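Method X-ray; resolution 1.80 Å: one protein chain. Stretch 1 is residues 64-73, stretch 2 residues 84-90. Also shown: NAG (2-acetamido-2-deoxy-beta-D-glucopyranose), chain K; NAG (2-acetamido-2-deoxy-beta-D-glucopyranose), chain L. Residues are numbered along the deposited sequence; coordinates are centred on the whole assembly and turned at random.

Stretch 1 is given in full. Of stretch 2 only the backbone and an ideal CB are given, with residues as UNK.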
# COMPACT_ATOMS: atom_id res chain seq x y z
N LEU B 64 10.21 14.66 -12.06
CA LEU B 64 10.11 13.29 -12.53
C LEU B 64 10.90 12.36 -11.63
O LEU B 64 12.01 12.70 -11.24
CB LEU B 64 10.70 13.22 -13.95
CG LEU B 64 10.69 11.87 -14.66
CD1 LEU B 64 9.27 11.49 -15.06
CD2 LEU B 64 11.61 11.91 -15.90
N TRP B 65 10.34 11.21 -11.30
CA TRP B 65 11.16 10.14 -10.74
C TRP B 65 10.98 8.87 -11.57
O TRP B 65 9.92 8.66 -12.15
CB TRP B 65 10.92 9.92 -9.23
CG TRP B 65 9.66 9.20 -8.75
CD1 TRP B 65 8.47 9.78 -8.39
CD2 TRP B 65 9.53 7.79 -8.46
NE1 TRP B 65 7.59 8.80 -7.92
CE2 TRP B 65 8.22 7.58 -7.96
CE3 TRP B 65 10.39 6.69 -8.59
CZ2 TRP B 65 7.75 6.31 -7.59
CZ3 TRP B 65 9.92 5.42 -8.23
CH2 TRP B 65 8.60 5.25 -7.74
N LEU B 66 12.04 8.06 -11.64
CA LEU B 66 12.07 6.92 -12.56
C LEU B 66 12.53 5.65 -11.86
O LEU B 66 13.33 5.69 -10.93
CB LEU B 66 13.01 7.20 -13.74
CG LEU B 66 12.66 8.38 -14.65
CD1 LEU B 66 13.78 8.60 -15.67
CD2 LEU B 66 11.31 8.14 -15.34
N TYR B 67 12.01 4.52 -12.34
CA TYR B 67 12.22 3.21 -11.72
C TYR B 67 12.59 2.21 -12.81
O TYR B 67 12.02 2.23 -13.90
CB TYR B 67 10.91 2.79 -11.05
CG TYR B 67 11.00 1.69 -10.02
CD1 TYR B 67 10.43 0.44 -10.26
CD2 TYR B 67 11.61 1.92 -8.79
CE1 TYR B 67 10.50 -0.57 -9.29
CE2 TYR B 67 11.67 0.93 -7.84
CZ TYR B 67 11.10 -0.30 -8.09
OH TYR B 67 11.18 -1.28 -7.13
N GLN B 68 13.58 1.35 -12.53
CA GLN B 68 14.01 0.33 -13.49
C GLN B 68 14.65 -0.82 -12.75
O GLN B 68 15.51 -0.61 -11.88
CB GLN B 68 15.01 0.92 -14.49
CG GLN B 68 15.43 -0.04 -15.64
CD GLN B 68 16.60 0.51 -16.45
OE1 GLN B 68 17.41 1.28 -15.94
NE2 GLN B 68 16.70 0.10 -17.72
N ASN B 69 14.28 -2.04 -13.11
CA ASN B 69 14.87 -3.21 -12.48
C ASN B 69 14.81 -3.09 -10.96
O ASN B 69 15.81 -3.27 -10.26
CB ASN B 69 16.31 -3.39 -12.96
CG ASN B 69 16.85 -4.78 -12.69
OD1 ASN B 69 16.11 -5.69 -12.32
ND2 ASN B 69 18.14 -4.95 -12.91
N ASP B 70 13.62 -2.76 -10.46
CA ASP B 70 13.33 -2.70 -9.03
C ASP B 70 14.18 -1.71 -8.23
O ASP B 70 14.37 -1.89 -7.03
CB ASP B 70 13.41 -4.09 -8.40
CG ASP B 70 12.48 -5.08 -9.07
OD1 ASP B 70 11.28 -4.77 -9.20
OD2 ASP B 70 12.95 -6.17 -9.47
N THR B 71 14.68 -0.68 -8.90
CA THR B 71 15.46 0.35 -8.22
C THR B 71 15.09 1.72 -8.74
O THR B 71 14.85 1.89 -9.92
CB THR B 71 16.97 0.16 -8.47
OG1 THR B 71 17.30 -1.23 -8.44
CG2 THR B 71 17.78 0.91 -7.42
N VAL B 72 15.09 2.72 -7.86
CA VAL B 72 14.94 4.10 -8.29
C VAL B 72 16.20 4.52 -9.05
O VAL B 72 17.31 4.43 -8.51
CB VAL B 72 14.76 5.03 -7.07
CG1 VAL B 72 14.92 6.49 -7.47
CG2 VAL B 72 13.40 4.79 -6.42
N ILE B 73 16.04 4.98 -10.29
CA ILE B 73 17.19 5.44 -11.08
C ILE B 73 17.22 6.97 -11.22
O ILE B 73 18.19 7.56 -11.71
CB ILE B 73 17.26 4.76 -12.48
CG1 ILE B 73 16.01 5.06 -13.30
CG2 ILE B 73 17.43 3.25 -12.35
CD1 ILE B 73 16.16 4.67 -14.77
N UNK B 84 7.29 8.63 0.80
CA UNK B 84 7.63 7.41 0.08
C UNK B 84 7.72 7.73 -1.41
O UNK B 84 6.86 8.41 -1.97
CB UNK B 84 6.60 6.31 0.34
N UNK B 85 8.77 7.22 -2.04
CA UNK B 85 8.98 7.45 -3.47
C UNK B 85 9.77 6.26 -4.03
O UNK B 85 10.96 6.37 -4.34
CB UNK B 85 9.71 8.77 -3.72
N UNK B 86 9.09 5.13 -4.16
CA UNK B 86 9.77 3.88 -4.49
C UNK B 86 8.76 2.88 -5.03
O UNK B 86 7.55 3.10 -4.92
CB UNK B 86 10.49 3.31 -3.27
N UNK B 87 9.25 1.79 -5.59
CA UNK B 87 8.37 0.76 -6.10
C UNK B 87 8.47 -0.49 -5.23
O UNK B 87 9.38 -0.63 -4.42
CB UNK B 87 8.71 0.44 -7.56
N UNK B 88 7.52 -1.40 -5.41
CA UNK B 88 7.61 -2.71 -4.78
C UNK B 88 6.90 -3.74 -5.63
O UNK B 88 5.94 -3.42 -6.33
CB UNK B 88 7.02 -2.68 -3.37
N UNK B 89 7.37 -4.97 -5.59
CA UNK B 89 6.73 -6.03 -6.36
C UNK B 89 5.85 -6.88 -5.45
O UNK B 89 6.28 -7.29 -4.37
CB UNK B 89 7.78 -6.90 -7.06
N UNK B 90 4.63 -7.15 -5.88
CA UNK B 90 3.75 -8.02 -5.11
C UNK B 90 4.19 -9.46 -5.26
O UNK B 90 4.81 -9.82 -6.27
CB UNK B 90 2.29 -7.86 -5.55
C1 NAG K . 18.56 -6.29 -12.57
C2 NAG K . 19.61 -6.56 -13.66
C3 NAG K . 20.35 -7.86 -13.38
C4 NAG K . 20.95 -7.78 -11.99
C5 NAG K . 19.86 -7.52 -10.96
C6 NAG K . 20.45 -7.37 -9.57
C7 NAG K . 19.29 -5.69 -15.90
C8 NAG K . 18.78 -5.95 -17.28
N2 NAG K . 19.00 -6.61 -14.97
O3 NAG K . 21.37 -8.06 -14.33
O4 NAG K . 21.61 -8.99 -11.69
O5 NAG K . 19.12 -6.35 -11.27
O6 NAG K . 19.41 -7.40 -8.62
O7 NAG K . 19.94 -4.67 -15.65
C1 NAG L . 17.60 9.09 -4.38
C2 NAG L . 19.02 8.65 -4.77
C3 NAG L . 19.61 7.71 -3.73
C4 NAG L . 19.53 8.35 -2.36
C5 NAG L . 18.10 8.76 -2.05
C6 NAG L . 18.00 9.48 -0.71
C7 NAG L . 19.48 8.58 -7.17
C8 NAG L . 19.57 7.72 -8.40
N2 NAG L . 19.07 7.98 -6.06
O3 NAG L . 20.96 7.42 -4.06
O4 NAG L . 19.96 7.41 -1.40
O5 NAG L . 17.60 9.62 -3.07
O6 NAG L . 18.77 10.67 -0.74
O7 NAG L . 19.77 9.78 -7.24

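Position 84 lies at the start of the strand. Its ideal CB has nothing of stretch 1 within 5.5 Å, so stretch 1 sets no preference here. The residue is Leu84, and it makes no contact with stretch 1.

At position 85, CA-to-CB points sideways. The ideal CB is 4.7 Å from Trp65 CE2, and the indole offers a flat face. A side chain with aliphatic reach could lie on that face: Gln, Glu, Lys, Arg, Met or Leu would all suit. The residue is Gln85. Its CG sits 3.4 Å from the centroid of the five-membered ring of Trp65, almost exactly on the ring normal, a CH-pi contact. The closest atoms are Gln85 CG and Trp65 CD1, 3.6 Å apart. Gln85 NE2 is also 4.0 Å from Val72 CG1.

At position 86, CA-to-CB points away. The ideal CB is still 4.5 Å from Val72 CG2 and 5.3 Å from Tyr67 CE2. The backbone N of Val72 lies 6.5 Å from the ideal CB at 86, a donor too far for a short polar side chain to meet directly but within reach through a water. Asp or Asn would suit best; Ser or Thr would also be tolerated but would reach less far. The residue is Asp86, with chi1 t, and its end comes nearer than its CB direction suggests. OD1 of Asp86 lies at the edge of the Tyr67 ring, 3.4 Å from Tyr67 CE2. One water bridges the stretches, accepting from Val72 N at 3.0 Å and donating to Asp86 OD1 at 3.0 Å. Asp86 OD1 also takes a weak hydrogen bond from the backbone N of residue 87, with 2.8 Å between Asp86 OD1 and that N.

At position 87, CA-to-CB would point toward stretch 1. An ideal CB would be 2.6 Å from Tyr67 CZ, which is a clash. With this backbone and ring placement, only glycine fits. The residue is Gly87. Its CA packs over the face of the Tyr67 ring, 4.0 Å from the centroid, as a CH-pi contact. Its O is 3.3 Å from Tyr67 OH.

At position 88, CA-to-CB points away and nothing of stretch 1 lies within 5.5 Å of the ideal CB. Many residues would suit. The residue is Leu88.

At position 89, CA-to-CB points sideways, with the ideal CB 4.6 Å from Asp70 OD1. That carboxylate favours a long basic side chain, Lys or Arg. The residue is Lys89. Its NZ donates to Asp70 OD2 at 2.9 Å, forming a salt bridge.

Position 90 is out of reach of stretch 1, which leaves the choice open. The residue is Met90.

Stretch 2 (84-90) LQDGLKM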
# COMPACT_ATOMS: atom_id res chain seq x y z
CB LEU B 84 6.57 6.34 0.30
CG LEU B 84 6.78 4.96 -0.35
CD1 LEU B 84 8.14 4.37 0.03
CD2 LEU B 84 5.66 4.03 0.10
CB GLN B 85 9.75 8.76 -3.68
CG GLN B 85 9.86 9.21 -5.15
CD GLN B 85 11.27 9.71 -5.48
OE1 GLN B 85 11.51 10.92 -5.56
NE2 GLN B 85 12.21 8.78 -5.64
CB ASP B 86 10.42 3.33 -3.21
CG ASP B 86 11.53 2.32 -3.47
OD1 ASP B 86 11.87 2.05 -4.64
OD2 ASP B 86 12.06 1.81 -2.47
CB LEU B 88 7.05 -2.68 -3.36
CG LEU B 88 5.57 -2.43 -3.07
CD1 LEU B 88 4.68 -3.54 -3.60
CD2 LEU B 88 5.42 -2.32 -1.56
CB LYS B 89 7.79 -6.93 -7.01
CG LYS B 89 8.41 -6.34 -8.26
CD LYS B 89 9.31 -7.35 -8.96
CE LYS B 89 10.51 -7.71 -8.10
NZ LYS B 89 11.46 -8.61 -8.81
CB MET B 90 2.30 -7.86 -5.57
CG MET B 90 1.73 -6.50 -5.24
SD MET B 90 0.01 -6.31 -5.75
CE MET B 90 -0.87 -7.32 -4.55
O HOH W 1 14.81 2.06 -4.90
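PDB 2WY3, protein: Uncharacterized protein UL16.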